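Local atomic coordinates of VP1 (Merkel cell polyomavirus, PDB entry 4FMH), a protein that forms the pentameric units of the Merkel cell polyomavirus capsid and binds sialylated oligosaccharides, a step required for infection. Residues Y46-D51 and G260-T265. Numbering follows the deposited sequence.
Sequences YTYTYD and GFLFKT. With SIA (N-acetyl-alpha-neuraminic acid), chain U.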
loop_
_atom_site.group_PDB
_atom_site.type_symbol
_atom_site.label_atom_id
_atom_site.label_comp_id
_atom_site.label_asym_id
_atom_site.label_seq_id
_atom_site.Cartn_x
_atom_site.Cartn_y
_atom_site.Cartn_z
ATOM N N TYR B 46 27.383 -7.357 17.081
ATOM C CA TYR B 46 27.438 -6.045 16.442
ATOM C C TYR B 46 26.334 -5.920 15.388
ATOM O O TYR B 46 26.188 -6.789 14.525
ATOM C CB TYR B 46 28.811 -5.854 15.805
ATOM C CG TYR B 46 28.997 -4.600 14.993
ATOM C CD1 TYR B 46 28.825 -3.334 15.564
ATOM C CD2 TYR B 46 29.396 -4.678 13.659
ATOM C CE1 TYR B 46 29.023 -2.175 14.813
ATOM C CE2 TYR B 46 29.593 -3.532 12.902
ATOM C CZ TYR B 46 29.404 -2.286 13.484
ATOM O OH TYR B 46 29.603 -1.159 12.729
ATOM N N THR B 47 25.587 -4.820 15.480
ATOM C CA THR B 47 24.390 -4.502 14.657
ATOM C C THR B 47 23.103 -5.165 15.158
ATOM O O THR B 47 22.065 -5.101 14.491
ATOM C CB THR B 47 24.580 -4.686 13.101
ATOM O OG1 THR B 47 24.469 -6.070 12.746
ATOM C CG2 THR B 47 25.916 -4.119 12.621
ATOM N N TYR B 48 23.178 -5.768 16.343
ATOM C CA TYR B 48 22.021 -6.366 17.008
ATOM C C TYR B 48 21.886 -5.860 18.449
ATOM O O TYR B 48 22.807 -5.234 19.004
ATOM C CB TYR B 48 22.129 -7.900 17.039
ATOM C CG TYR B 48 22.185 -8.581 15.695
ATOM C CD1 TYR B 48 21.022 -9.087 15.103
ATOM C CD2 TYR B 48 23.402 -8.745 15.020
ATOM C CE1 TYR B 48 21.064 -9.721 13.866
ATOM C CE2 TYR B 48 23.454 -9.388 13.782
ATOM C CZ TYR B 48 22.279 -9.866 13.216
ATOM O OH TYR B 48 22.317 -10.493 11.997
ATOM N N THR B 49 20.731 -6.139 19.044
ATOM C CA THR B 49 20.538 -6.010 20.477
ATOM C C THR B 49 20.899 -7.359 21.100
ATOM O O THR B 49 21.263 -8.305 20.387
ATOM C CB THR B 49 19.065 -5.691 20.841
ATOM O OG1 THR B 49 18.217 -6.765 20.409
ATOM C CG2 THR B 49 18.604 -4.387 20.207
ATOM N N TYR B 50 20.803 -7.451 22.426
ATOM C CA TYR B 50 20.719 -8.756 23.079
ATOM C C TYR B 50 19.261 -9.225 23.013
ATOM O O TYR B 50 18.477 -8.719 22.204
ATOM C CB TYR B 50 21.238 -8.703 24.528
ATOM C CG TYR B 50 22.751 -8.683 24.667
ATOM C CD1 TYR B 50 23.588 -8.745 23.547
ATOM C CD2 TYR B 50 23.347 -8.647 25.931
ATOM C CE1 TYR B 50 24.973 -8.746 23.682
ATOM C CE2 TYR B 50 24.728 -8.646 26.077
ATOM C CZ TYR B 50 25.535 -8.693 24.951
ATOM O OH TYR B 50 26.902 -8.692 25.098
ATOM N N ASP B 51 18.885 -10.179 23.853
ATOM C CA ASP B 51 17.530 -10.718 23.791
ATOM C C ASP B 51 16.529 -9.821 24.503
ATOM O O ASP B 51 16.698 -9.480 25.676
ATOM C CB ASP B 51 17.499 -12.154 24.322
ATOM C CG ASP B 51 18.431 -13.069 23.553
ATOM O OD1 ASP B 51 19.104 -13.909 24.189
ATOM O OD2 ASP B 51 18.506 -12.939 22.307
ATOM N N GLY B 260 14.076 -5.191 11.876
ATOM C CA GLY B 260 13.301 -6.325 12.372
ATOM C C GLY B 260 14.037 -7.211 13.352
ATOM O O GLY B 260 15.149 -6.887 13.780
ATOM N N PHE B 261 13.398 -8.329 13.705
ATOM C CA PHE B 261 13.920 -9.263 14.695
ATOM C C PHE B 261 14.665 -10.421 14.055
ATOM O O PHE B 261 14.240 -10.946 13.018
ATOM C CB PHE B 261 12.790 -9.886 15.523
ATOM C CG PHE B 261 12.036 -8.917 16.387
ATOM C CD1 PHE B 261 12.586 -8.442 17.572
ATOM C CD2 PHE B 261 10.743 -8.520 16.032
ATOM C CE1 PHE B 261 11.867 -7.561 18.390
ATOM C CE2 PHE B 261 10.019 -7.642 16.845
ATOM C CZ PHE B 261 10.592 -7.164 18.022
ATOM N N LEU B 262 15.761 -10.825 14.699
ATOM C CA LEU B 262 16.352 -12.132 14.475
ATOM C C LEU B 262 15.656 -13.089 15.436
ATOM O O LEU B 262 15.701 -12.901 16.660
ATOM C CB LEU B 262 17.857 -12.109 14.741
ATOM C CG LEU B 262 18.637 -13.412 14.494
ATOM C CD1 LEU B 262 18.650 -13.806 13.011
ATOM C CD2 LEU B 262 20.052 -13.306 15.043
ATOM N N PHE B 263 14.986 -14.087 14.877
ATOM C CA PHE B 263 14.250 -15.075 15.663
ATOM C C PHE B 263 15.135 -16.276 15.933
ATOM O O PHE B 263 15.507 -16.995 15.003
ATOM C CB PHE B 263 13.008 -15.529 14.893
ATOM C CG PHE B 263 11.911 -14.497 14.852
ATOM C CD1 PHE B 263 11.920 -13.487 13.902
ATOM C CD2 PHE B 263 10.871 -14.544 15.767
ATOM C CE1 PHE B 263 10.901 -12.525 13.861
ATOM C CE2 PHE B 263 9.843 -13.587 15.738
ATOM C CZ PHE B 263 9.866 -12.576 14.784
ATOM N N LYS B 264 15.465 -16.484 17.203
ATOM C CA LYS B 264 16.372 -17.557 17.600
ATOM C C LYS B 264 15.593 -18.817 17.997
ATOM O O LYS B 264 14.469 -18.724 18.488
ATOM C CB LYS B 264 17.270 -17.093 18.752
ATOM C CG LYS B 264 18.052 -15.817 18.441
ATOM C CD LYS B 264 18.820 -15.329 19.658
ATOM C CE LYS B 264 19.666 -14.111 19.304
ATOM N NZ LYS B 264 20.276 -13.487 20.513
ATOM N N THR B 265 16.205 -19.982 17.778
ATOM C CA THR B 265 15.585 -21.289 18.035
ATOM C C THR B 265 14.817 -21.378 19.362
ATOM O O THR B 265 13.704 -21.890 19.401
ATOM C CB THR B 265 16.646 -22.427 17.979
ATOM O OG1 THR B 265 17.420 -22.303 16.780
ATOM C CG2 THR B 265 15.986 -23.821 18.009
HETATM C C1 SIA U . 19.332 -18.626 23.723
HETATM C C2 SIA U . 20.854 -18.716 23.596
HETATM C C3 SIA U . 21.292 -18.043 22.282
HETATM C C4 SIA U . 21.266 -16.511 22.315
HETATM C C5 SIA U . 21.980 -15.966 23.550
HETATM C C6 SIA U . 21.499 -16.645 24.839
HETATM C C7 SIA U . 22.364 -16.196 26.031
HETATM C C8 SIA U . 21.749 -16.473 27.411
HETATM C C9 SIA U . 21.815 -17.939 27.830
HETATM C C10 SIA U . 22.808 -13.653 23.521
HETATM C C11 SIA U . 22.424 -12.208 23.569
HETATM N N5 SIA U . 21.794 -14.523 23.590
HETATM O O1A SIA U . 18.632 -18.638 22.681
HETATM O O1B SIA U . 18.803 -18.559 24.860
HETATM O O4 SIA U . 21.899 -15.963 21.143
HETATM O O6 SIA U . 21.520 -18.083 24.715
HETATM O O7 SIA U . 23.671 -16.778 25.929
HETATM O O8 SIA U . 22.412 -15.691 28.416
HETATM O O9 SIA U . 20.542 -18.534 27.568
HETATM O O10 SIA U . 23.975 -13.996 23.430
HETATM O O HOH W 1 21.640 -10.998 20.290
#
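Lys-264 reaches across to Asp-51 as a straight rod: CG lies anti to its own carbonyl carbon (chi1 -55°), and the chain is extended beyond CG. CB and CG only carry the chain out to CD; Lys-264 CD is 3.5 Å from O4 of the sialic acid, and Lys-264 CE lies 3.4 Å from Asp-51 OD2. Lys-264 NZ meets Asp-51 OD2 on the syn side at 2.6 Å, 16° out of the carboxylate plane, in a salt bridge. Lys-264 NZ also donates to sialic acid O4 at 3.0 Å. A water accepts from the same NZ and in turn donates to Thr-49 O, while Trp-45 adds a cation-pi contact. The site lies at one end of the jelly roll, where strand 250-263 runs out beside the loop between strands 11-28 and 71-76. With OD2 held by the lysine, Asp-51 OD1 accepts from sialic acid N5 at 2.8 Å and 163°; the neighbouring positive charge probably helps keep the carboxylate ionised. Methyl C11 of the N-acetyl group packs obliquely on the Tyr-50 ring, 3.7 Å from Tyr-50 CD1. Tyr-48 CE1 meets Leu-262 CD2 at 3.9 Å, and Tyr-48 OH bonds to Leu-149 O of a neighbouring subunit.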